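Local coordinates for hypothetical ntf2-like protein (Bacteroides fragilis, PDB 3SBU) that is of unknown function but carries an NTF2-like, cystatin-type fold, in which a curved beta-sheet is packed against helices, at residues F44-N47 with F48-D52; F95-E98 with E99-D102; D38-F41 with D42-I45. All blocks are in the same frame, centred on the assembly; numbering follows the deposited sequence. Where two conformers were deposited one is given.

Overall arrangement
Contact 3 takes in the lead-in and first turn of helix 41-50, contact 1 the turns that follow; they share Phe44 and Ile45, and their centres lie about 9 Å apart. All three contacts are partly buried. Contacts 1 and 3 have a buried aromatic side facing the sheet and a polar outer side, which carries a serine cap and a glycerol at the helix start. Contact 2 stands apart, its centre about 26 Å from that of contact 1 and 20 Å from that of contact 3. In this loop after strand 93-95, Phe95 and Asp100 are buried, while Arg97, Glu98 and Glu99 are exposed and charges dominate.

Contact 1. Residues F44-N47 with F48-D52; sequences FIYN and FASDD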
ATOM      1  N   PHE A  44       0.376 -29.120   5.606  1.00 74.20           N
ATOM      2  CA  PHE A  44      -0.040 -30.307   4.861  1.00 75.01           C
ATOM      3  C   PHE A  44      -0.676 -29.940   3.526  1.00 78.14           C
ATOM      4  O   PHE A  44      -0.305 -30.523   2.505  1.00 80.45           O
ATOM      5  CB  PHE A  44      -1.024 -31.183   5.678  1.00 75.29           C
ATOM      6  CG  PHE A  44      -1.897 -32.082   4.823  1.00 76.25           C
ATOM      7  CD1 PHE A  44      -1.391 -33.256   4.276  1.00 81.45           C
ATOM      8  CD2 PHE A  44      -3.198 -31.719   4.512  1.00 75.72           C
ATOM      9  CE1 PHE A  44      -2.180 -34.061   3.454  1.00 83.29           C
ATOM     10  CE2 PHE A  44      -3.980 -32.517   3.669  1.00 79.14           C
ATOM     11  CZ  PHE A  44      -3.470 -33.692   3.162  1.00 80.01           C
ATOM     12  N   ILE A  45      -1.660 -29.015   3.548  1.00 71.25           N
ATOM     13  CA  ILE A  45      -2.434 -28.636   2.378  1.00 70.77           C
ATOM     14  C   ILE A  45      -1.548 -28.071   1.260  1.00 80.67           C
ATOM     15  O   ILE A  45      -1.791 -28.415   0.102  1.00 81.97           O
ATOM     16  CB  ILE A  45      -3.646 -27.723   2.704  1.00 69.30           C
ATOM     17  CG1 ILE A  45      -4.750 -27.879   1.642  1.00 67.90           C
ATOM     18  CG2 ILE A  45      -3.282 -26.263   2.963  1.00 68.08           C
ATOM     19  CD1 ILE A  45      -5.385 -29.262   1.627  1.00 64.40           C
ATOM     20  N   TYR A  46      -0.504 -27.274   1.591  1.00 80.47           N
ATOM     21  CA  TYR A  46       0.392 -26.759   0.562  1.00 83.56           C
ATOM     22  C   TYR A  46       1.160 -27.907  -0.080  1.00 89.57           C
ATOM     23  O   TYR A  46       1.298 -27.908  -1.302  1.00 92.44           O
ATOM     24  CB  TYR A  46       1.361 -25.681   1.077  1.00 86.22           C
ATOM     25  CG  TYR A  46       2.171 -25.077  -0.053  1.00 93.32           C
ATOM     26  CD1 TYR A  46       1.581 -24.213  -0.980  1.00 95.04           C
ATOM     27  CD2 TYR A  46       3.504 -25.432  -0.248  1.00 97.99           C
ATOM     28  CE1 TYR A  46       2.308 -23.698  -2.057  1.00 98.85           C
ATOM     29  CE2 TYR A  46       4.236 -24.935  -1.328  1.00101.68           C
ATOM     30  CZ  TYR A  46       3.639 -24.056  -2.220  1.00109.69           C
ATOM     31  OH  TYR A  46       4.368 -23.548  -3.269  1.00114.44           O
ATOM     32  N   ASN A  47       1.618 -28.894   0.724  1.00 84.43           N
ATOM     33  CA  ASN A  47       2.358 -30.051   0.212  1.00 87.48           C
ATOM     34  C   ASN A  47       1.441 -31.019  -0.549  1.00 90.71           C
ATOM     35  O   ASN A  47       1.869 -31.574  -1.558  1.00 93.36           O
ATOM     36  CB  ASN A  47       3.100 -30.786   1.326  1.00 87.58           C
ATOM     37  CG  ASN A  47       4.280 -30.027   1.879  1.00108.89           C
ATOM     38  OD1 ASN A  47       4.332 -29.699   3.064  1.00103.59           O
ATOM     39  ND2 ASN A  47       5.259 -29.724   1.039  1.00102.92           N
ATOM     40  N   PHE A  48       0.180 -31.195  -0.091  1.00 83.39           N
ATOM     41  CA  PHE A  48      -0.805 -32.063  -0.747  1.00 82.94           C
ATOM     42  C   PHE A  48      -1.084 -31.572  -2.171  1.00 89.68           C
ATOM     43  O   PHE A  48      -1.178 -32.377  -3.097  1.00 92.41           O
ATOM     44  CB  PHE A  48      -2.108 -32.115   0.071  1.00 79.93           C
ATOM     45  CG  PHE A  48      -3.258 -32.884  -0.543  1.00 79.48           C
ATOM     46  CD1 PHE A  48      -3.390 -34.253  -0.334  1.00 82.82           C
ATOM     47  CD2 PHE A  48      -4.233 -32.231  -1.295  1.00 77.15           C
ATOM     48  CE1 PHE A  48      -4.474 -34.958  -0.874  1.00 83.23           C
ATOM     49  CE2 PHE A  48      -5.305 -32.938  -1.850  1.00 78.95           C
ATOM     50  CZ  PHE A  48      -5.428 -34.291  -1.618  1.00 79.36           C
ATOM     51  N   ALA A  49      -1.187 -30.257  -2.336  1.00 84.34           N
ATOM     52  CA  ALA A  49      -1.477 -29.618  -3.608  1.00 84.68           C
ATOM     53  C   ALA A  49      -0.245 -29.488  -4.525  1.00 93.41           C
ATOM     54  O   ALA A  49      -0.416 -29.522  -5.742  1.00 95.35           O
ATOM     55  CB  ALA A  49      -2.077 -28.250  -3.350  1.00 81.52           C
ATOM     56  N   SER A  50       0.971 -29.321  -3.966  1.00 91.76           N
ATOM     57  CA  SER A  50       2.177 -29.131  -4.780  1.00 95.51           C
ATOM     58  C   SER A  50       2.961 -30.428  -5.068  1.00102.91           C
ATOM     59  O   SER A  50       3.758 -30.444  -6.010  1.00106.13           O
ATOM     60  CB  SER A  50       3.105 -28.103  -4.141  1.00100.26           C
ATOM     61  OG  SER A  50       3.504 -28.445  -2.824  1.00111.40           O
ATOM     62  N   ASP A  51       2.734 -31.503  -4.290  1.00 98.68           N
ATOM     63  CA  ASP A  51       3.438 -32.774  -4.475  1.00102.29           C
ATOM     64  C   ASP A  51       2.470 -33.869  -4.942  1.00105.42           C
ATOM     65  O   ASP A  51       1.712 -34.409  -4.133  1.00102.87           O
ATOM     66  CB  ASP A  51       4.166 -33.185  -3.179  1.00104.71           C
ATOM     67  CG  ASP A  51       5.231 -34.241  -3.366  1.00121.33           C
ATOM     68  OD1 ASP A  51       4.874 -35.392  -3.717  1.00123.74           O
ATOM     69  OD2 ASP A  51       6.418 -33.931  -3.124  1.00131.83           O
ATOM     70  N   ASP A  52       2.536 -34.214  -6.246  1.00104.46           N
ATOM     71  CA  ASP A  52       1.678 -35.210  -6.897  1.00105.78           C
ATOM     72  C   ASP A  52       1.750 -36.585  -6.214  1.00109.86           C
ATOM     73  O   ASP A  52       0.704 -37.202  -5.989  1.00108.09           O
ATOM     74  CB  ASP A  52       2.047 -35.344  -8.386  1.00112.03           C
ATOM     75  CG  ASP A  52       1.035 -36.102  -9.235  1.00129.65           C
ATOM     76  OD1 ASP A  52       0.995 -37.354  -9.145  1.00132.48           O
ATOM     77  OD2 ASP A  52       0.349 -35.457 -10.055  1.00137.89           O
TER
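Phe48 lies one helical turn beyond Phe44, and the two side chains run side by side in the same direction. The helical backbone sets Phe48 CB over one face of the Phe44 ring, a CH-pi contact 4.0 Å from the centroid and displaced toward the rim; CB also touches Phe44 O. CG, anti to the backbone N (chi1 175°), then carries the Phe48 ring alongside, and Phe48 CD1 meets Phe44 CZ at 3.5 Å. Phe48 CD2, on the other flank of its own ring, faces Ile45 CD1 at 4.3 Å. The two phenyl planes meet obliquely, at 42°, and the Phe48 ring goes on to meet Phe129 edge-to-face. These residues form the buried side of helix 41-50, which packs on the curved sheet of the NTF2-like fold, with Phe44 stacked on Trp136. The i to i+4 backbone ladder runs beneath them, and Phe48 N to Phe44 O is a short bond of 2.7 Å. On the exposed side, Tyr46 O accepts twice from Ser50, from N at 3.0 Å and from OG at 2.7 Å, the two donors coming from opposite faces of the carbonyl plane. Ser50 chi1, 58°, holds OG between the backbone N and carbonyl carbon and turns it back to that oxygen, over one face of the Tyr46 ring. At the helix end Asp51 N still reaches Asn47 O at 2.9 Å. Asp51 then leaves helical geometry and serves as N-cap of the following helix, its OD1 accepting from Leu54 N.

Contact 2. Residues F95-E98 with E99-D102; sequences FDRE and EDMD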
ATOM      1  N   PHE A  95     -15.043 -15.350   7.294  1.00 31.90           N
ATOM      2  CA  PHE A  95     -15.509 -15.386   8.681  1.00 30.94           C
ATOM      3  C   PHE A  95     -16.747 -14.501   8.804  1.00 34.11           C
ATOM      4  O   PHE A  95     -16.954 -13.638   7.967  1.00 33.48           O
ATOM      5  CB  PHE A  95     -14.372 -14.858   9.641  1.00 31.41           C
ATOM      6  CG  PHE A  95     -13.041 -15.551   9.491  1.00 31.71           C
ATOM      7  CD1 PHE A  95     -12.102 -15.108   8.552  1.00 32.17           C
ATOM      8  CD2 PHE A  95     -12.737 -16.667  10.257  1.00 32.26           C
ATOM      9  CE1 PHE A  95     -10.882 -15.779   8.374  1.00 33.59           C
ATOM     10  CE2 PHE A  95     -11.520 -17.349  10.079  1.00 36.19           C
ATOM     11  CZ  PHE A  95     -10.598 -16.899   9.136  1.00 34.57           C
ATOM     12  N   ASP A  96     -17.506 -14.668   9.882  1.00 31.40           N
ATOM     13  CA  ASP A  96     -18.666 -13.850  10.239  1.00 32.07           C
ATOM     14  C   ASP A  96     -18.328 -12.900  11.376  1.00 35.80           C
ATOM     15  O   ASP A  96     -19.050 -11.923  11.598  1.00 35.51           O
ATOM     16  CB  ASP A  96     -19.814 -14.758  10.751  1.00 34.12           C
ATOM     17  CG  ASP A  96     -20.461 -15.624   9.710  1.00 42.45           C
ATOM     18  OD1 ASP A  96     -20.045 -15.547   8.527  1.00 43.69           O
ATOM     19  OD2 ASP A  96     -21.376 -16.382  10.067  1.00 41.99           O
ATOM     20  N   ARG A  97     -17.313 -13.273  12.180  1.00 31.22           N
ATOM     21  CA  ARG A  97     -16.886 -12.583  13.402  1.00 30.59           C
ATOM     22  C   ARG A  97     -15.377 -12.595  13.489  1.00 33.33           C
ATOM     23  O   ARG A  97     -14.773 -13.622  13.219  1.00 33.62           O
ATOM     24  CB  ARG A  97     -17.464 -13.321  14.620  1.00 32.54           C
ATOM     25  CG  ARG A  97     -18.937 -13.659  14.541  1.00 43.82           C
ATOM     26  CD  ARG A  97     -19.409 -14.404  15.757  1.00 42.42           C
ATOM     27  NE  ARG A  97     -18.996 -15.806  15.721  1.00 33.49           N
ATOM     28  CZ  ARG A  97     -19.647 -16.770  16.358  1.00 46.13           C
ATOM     29  NH1 ARG A  97     -20.720 -16.485  17.095  1.00 35.30           N
ATOM     30  NH2 ARG A  97     -19.237 -18.024  16.268  1.00 35.92           N
ATOM     31  N   GLU A  98     -14.778 -11.493  13.942  1.00 29.85           N
ATOM     32  CA  GLU A  98     -13.338 -11.305  14.009  1.00 28.33           C
ATOM     33  C   GLU A  98     -12.683 -12.336  14.919  1.00 33.38           C
ATOM     34  O   GLU A  98     -11.605 -12.832  14.584  1.00 33.18           O
ATOM     35  CB  GLU A  98     -13.014  -9.876  14.495  1.00 28.92           C
ATOM     36  CG  GLU A  98     -11.527  -9.566  14.452  1.00 34.20           C
ATOM     37  CD  GLU A  98     -11.130  -8.202  14.979  1.00 33.53           C
ATOM     38  OE1 GLU A  98     -12.020  -7.446  15.422  1.00 40.54           O
ATOM     39  OE2 GLU A  98      -9.922  -7.892  14.947  1.00 47.92           O
ATOM     40  N   GLU A  99     -13.299 -12.644  16.079  1.00 29.65           N
ATOM     41  CA  GLU A  99     -12.693 -13.574  17.050  1.00 31.15           C
ATOM     42  C   GLU A  99     -12.539 -14.996  16.484  1.00 35.70           C
ATOM     43  O   GLU A  99     -11.667 -15.733  16.942  1.00 34.89           O
ATOM     44  CB  GLU A  99     -13.447 -13.598  18.398  1.00 32.40           C
ATOM     45  CG  GLU A  99     -14.877 -14.127  18.303  1.00 35.23           C
ATOM     46  CD  GLU A  99     -15.947 -13.119  17.905  1.00 43.90           C
ATOM     47  OE1 GLU A  99     -15.625 -12.057  17.315  1.00 30.76           O
ATOM     48  OE2 GLU A  99     -17.119 -13.364  18.266  1.00 36.85           O
ATOM     49  N   ASP A 100     -13.350 -15.358  15.472  1.00 32.37           N
ATOM     50  CA  ASP A 100     -13.265 -16.664  14.813  1.00 33.09           C
ATOM     51  C   ASP A 100     -11.972 -16.831  13.994  1.00 35.83           C
ATOM     52  O   ASP A 100     -11.594 -17.959  13.720  1.00 36.32           O
ATOM     53  CB  ASP A 100     -14.489 -16.919  13.930  1.00 34.55           C
ATOM     54  CG  ASP A 100     -15.763 -17.171  14.738  1.00 41.66           C
ATOM     55  OD1 ASP A 100     -15.651 -17.504  15.948  1.00 40.29           O
ATOM     56  OD2 ASP A 100     -16.859 -17.025  14.169  1.00 43.69           O
HETATM   57  N   MSE A 101     -11.252 -15.738  13.713  1.00 31.97           N
HETATM   58  CA  MSE A 101      -9.954 -15.811  13.035  1.00 32.12           C
HETATM   59  C   MSE A 101      -8.923 -16.480  13.934  1.00 36.68           C
HETATM   60  O   MSE A 101      -7.921 -16.969  13.426  1.00 38.06           O
HETATM   61  CB  MSE A 101      -9.481 -14.425  12.585  1.00 33.28           C
HETATM   62  CG  MSE A 101     -10.475 -13.803  11.590  1.00 39.07           C
HETATM   63 SE   MSE A 101      -9.770 -12.322  10.570  0.75 44.83          SE
HETATM   64  CE  MSE A 101      -9.837 -11.228  11.708  1.00 38.43           C
ATOM     65  N   ASP A 102      -9.200 -16.582  15.246  1.00 34.44           N
ATOM     66  CA  ASP A 102      -8.330 -17.300  16.200  1.00 34.85           C
ATOM     67  C   ASP A 102      -8.240 -18.769  15.825  1.00 39.93           C
ATOM     68  O   ASP A 102      -7.270 -19.437  16.181  1.00 40.78           O
ATOM     69  CB  ASP A 102      -8.884 -17.214  17.657  1.00 34.37           C
ATOM     70  CG  ASP A 102      -8.819 -15.868  18.347  1.00 35.56           C
ATOM     71  OD1 ASP A 102      -8.428 -14.884  17.701  1.00 39.54           O
ATOM     72  OD2 ASP A 102      -9.264 -15.774  19.490  1.00 41.16           O
TER
HETATM   73  O   HOH W   1     -16.835 -16.844  11.532  1.00 32.63           O
HETATM   74  O   HOH W   2      -9.065 -12.852  16.122  1.00 46.01           O
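The Phe95 ring carries Met101 CG over the centre of one face, a CH-pi contact 3.6 Å from the centroid. The selenium of Met101, a selenomethionine, lies obliquely farther out at 4.6 Å from the centroid, giving a Met-aromatic contact, and the two side chains cross at about a right angle. Phe95 CE2 also approaches Asp100 O, obliquely. The second flat group, the guanidinium of Arg97, is met at its edge and in its plane by Asp100 OD2, which takes a 2.9 Å bond from NE. A weak bond from NH2 reaches the same oxygen. The carboxylate is turned 70° from the guanidinium, and NE comes to OD2 on the syn side but 34° out of the carboxylate plane. A bend at chi3 (-77°) swings the arginine head across to Asp100. Glu99 OE2 lies well out of the guanidinium plane, a long salt bridge of 4.0 Å from Arg97 NE that rests on charge alone. After strand 93-95 the loop winds into a 3-10 turn: Asp100 N hydrogen-bonds to Arg97 O, and Met101 N to Glu98 O, the latter at 3.1 Å. Phe95 pairs through its backbone with Ile228, and Glu98 and Met101 touch Tyr243 of strand 240-245. Water 1 accepts from Asp96 N and donates to Asp100 OD2 at 2.6 Å; water 2 joins Glu98 O to Asp102 OD1. Asp100 OD2 therefore gathers one firm and one weak N-H of Arg97 and a water, which should favour the ionised carboxylate, while Glu99 probably adds a weaker pull.

Contact 3. Residues D38-F41 with D42-I45; sequences DESF and DDFI. With GOL (glycerol), chain F.
Phe41 and Ile45, one turn apart, meet through the face of the phenyl ring: Ile45 CB lies over it 4.3 Å from the centroid, and Ile45 CD1 reaches Phe41 CZ at 3.6 Å. Phe41 has CG anti to its backbone nitrogen (chi1 -176°), which lays the ring beside its own carbonyl and along the next turn. In Ile45, CG1 likewise lies anti to the backbone N (chi1 -154°), and the turn at chi2 brings CD1 to that CZ, leaving CG2 near Phe41 O. The ring of Phe44 comes to Phe41 obliquely, Phe44 CD2 to Phe41 CE1 at 4.1 Å, and its CD1 approaches Asp38 OD1. That oxygen is hydrogen-bonded to Trp136 N, while Asp38 OD2 accepts from Ile35 N and forms a salt bridge with Arg58. Ser40 turns OG between its backbone N and carbonyl carbon (chi1 82°), where it accepts a weak bond from Asp43 N at 3.3 Å and gives a weak one to Asp43 OD2 at 2.8 Å. Ser40 O accepts from Phe44 N and Phe41 O from Ile45 N. A glycerol, probably from the crystallisation liquor, takes a bond from Phe41 N on its O3 at 3.1 Å; Asp42, nearby, accepts from Tyr216 OH through OD1. Phe41 meets Trp136 and Phe129 edge-to-face. A serine N-cap thus opens a helix whose aromatic side lies on the curved sheet, as in NTF2-like folds.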
ATOM      1  N   ASP A  38       2.162 -32.822   8.332  1.00 92.81           N
ATOM      2  CA  ASP A  38       0.940 -33.141   9.080  1.00 89.07           C
ATOM      3  C   ASP A  38       0.797 -32.383  10.433  1.00 89.03           C
ATOM      4  O   ASP A  38      -0.329 -32.316  10.954  1.00 85.50           O
ATOM      5  CB  ASP A  38       0.862 -34.655   9.306  1.00 92.76           C
ATOM      6  CG  ASP A  38       0.536 -35.423   8.034  1.00 98.17           C
ATOM      7  OD1 ASP A  38      -0.525 -35.138   7.416  1.00 93.92           O
ATOM      8  OD2 ASP A  38       1.335 -36.310   7.654  1.00105.07           O
ATOM      9  N   GLU A  39       1.925 -31.801  10.976  1.00 85.79           N
ATOM     10  CA  GLU A  39       1.947 -31.050  12.240  0.50 83.51           C
ATOM     11  C   GLU A  39       0.820 -29.996  12.281  1.00 83.36           C
ATOM     12  O   GLU A  39       0.303 -29.683  13.363  1.00 82.93           O
ATOM     13  CB  GLU A  39       3.323 -30.393  12.464  0.50 85.51           C
ATOM     14  CG  GLU A  39       4.399 -31.386  12.899  0.50 97.66           C
ATOM     15  CD  GLU A  39       5.856 -30.961  12.811  0.50109.06           C
ATOM     16  OE1 GLU A  39       6.164 -29.963  12.118  0.50 97.02           O
ATOM     17  OE2 GLU A  39       6.702 -31.662  13.411  0.50 99.86           O
ATOM     18  N   SER A  40       0.432 -29.474  11.103  1.00 74.88           N
ATOM     19  CA  SER A  40      -0.635 -28.504  10.925  1.00 70.66           C
ATOM     20  C   SER A  40      -1.276 -28.714   9.560  1.00 71.87           C
ATOM     21  O   SER A  40      -0.630 -29.212   8.635  1.00 72.79           O
ATOM     22  CB  SER A  40      -0.129 -27.070  11.090  1.00 71.32           C
ATOM     23  OG  SER A  40       0.482 -26.548   9.924  1.00 79.29           O
ATOM     24  N   PHE A  41      -2.547 -28.340   9.443  1.00 65.15           N
ATOM     25  CA  PHE A  41      -3.312 -28.450   8.216  1.00 63.65           C
ATOM     26  C   PHE A  41      -2.725 -27.556   7.121  1.00 69.27           C
ATOM     27  O   PHE A  41      -2.601 -28.014   5.985  1.00 70.42           O
ATOM     28  CB  PHE A  41      -4.800 -28.110   8.441  1.00 61.79           C
ATOM     29  CG  PHE A  41      -5.602 -28.314   7.175  1.00 61.68           C
ATOM     30  CD1 PHE A  41      -5.969 -29.590   6.764  1.00 65.63           C
ATOM     31  CD2 PHE A  41      -5.917 -27.239   6.352  1.00 60.84           C
ATOM     32  CE1 PHE A  41      -6.650 -29.787   5.561  1.00 66.61           C
ATOM     33  CE2 PHE A  41      -6.599 -27.439   5.146  1.00 63.57           C
ATOM     34  CZ  PHE A  41      -6.981 -28.708   4.774  1.00 62.95           C
ATOM     35  N   ASP A  42      -2.386 -26.293   7.462  1.00 65.14           N
ATOM     36  CA  ASP A  42      -1.837 -25.295   6.540  1.00 65.77           C
ATOM     37  C   ASP A  42      -0.535 -25.773   5.864  1.00 74.06           C
ATOM     38  O   ASP A  42      -0.364 -25.517   4.665  1.00 75.01           O
ATOM     39  CB  ASP A  42      -1.617 -23.953   7.262  1.00 65.67           C
ATOM     40  CG  ASP A  42      -2.906 -23.223   7.629  1.00 75.18           C
ATOM     41  OD1 ASP A  42      -3.957 -23.526   7.018  1.00 72.42           O
ATOM     42  OD2 ASP A  42      -2.868 -22.351   8.549  1.00 86.22           O
ATOM     43  N   ASP A  43       0.354 -26.475   6.616  1.00 72.05           N
ATOM     44  CA  ASP A  43       1.595 -27.036   6.064  1.00 75.74           C
ATOM     45  C   ASP A  43       1.277 -28.215   5.148  1.00 79.46           C
ATOM     46  O   ASP A  43       1.830 -28.300   4.048  1.00 80.34           O
ATOM     47  CB  ASP A  43       2.586 -27.491   7.164  1.00 80.08           C
ATOM     48  CG  ASP A  43       3.149 -26.395   8.050  1.00 95.09           C
ATOM     49  OD1 ASP A  43       3.548 -25.336   7.511  1.00 95.42           O
ATOM     50  OD2 ASP A  43       3.247 -26.618   9.276  1.00104.60           O
ATOM     51  N   PHE A  44       0.376 -29.120   5.606  1.00 74.20           N
ATOM     52  CA  PHE A  44      -0.040 -30.307   4.861  1.00 75.01           C
ATOM     53  C   PHE A  44      -0.676 -29.940   3.526  1.00 78.14           C
ATOM     54  O   PHE A  44      -0.305 -30.523   2.505  1.00 80.45           O
ATOM     55  CB  PHE A  44      -1.024 -31.183   5.678  1.00 75.29           C
ATOM     56  CG  PHE A  44      -1.897 -32.082   4.823  1.00 76.25           C
ATOM     57  CD1 PHE A  44      -1.391 -33.256   4.276  1.00 81.45           C
ATOM     58  CD2 PHE A  44      -3.198 -31.719   4.512  1.00 75.72           C
ATOM     59  CE1 PHE A  44      -2.180 -34.061   3.454  1.00 83.29           C
ATOM     60  CE2 PHE A  44      -3.980 -32.517   3.669  1.00 79.14           C
ATOM     61  CZ  PHE A  44      -3.470 -33.692   3.162  1.00 80.01           C
ATOM     62  N   ILE A  45      -1.660 -29.015   3.548  1.00 71.25           N
ATOM     63  CA  ILE A  45      -2.434 -28.636   2.378  1.00 70.77           C
ATOM     64  C   ILE A  45      -1.548 -28.071   1.260  1.00 80.67           C
ATOM     65  O   ILE A  45      -1.791 -28.415   0.102  1.00 81.97           O
ATOM     66  CB  ILE A  45      -3.646 -27.723   2.704  1.00 69.30           C
ATOM     67  CG1 ILE A  45      -4.750 -27.879   1.642  1.00 67.90           C
ATOM     68  CG2 ILE A  45      -3.282 -26.263   2.963  1.00 68.08           C
ATOM     69  CD1 ILE A  45      -5.385 -29.262   1.627  1.00 64.40           C
TER
HETATM   70  C1  GOL F 289      -3.453 -25.771  10.882  1.00 77.14           C
HETATM   71  O1  GOL F 289      -3.649 -24.533  10.190  1.00 76.07           O
HETATM   72  C2  GOL F 289      -4.750 -26.088  11.604  1.00 76.97           C
HETATM   73  O2  GOL F 289      -5.287 -24.953  12.351  1.00 78.25           O
HETATM   74  C3  GOL F 289      -4.972 -27.529  12.124  1.00 76.91           C
HETATM   75  O3  GOL F 289      -3.791 -28.329  12.232  1.00 76.69           O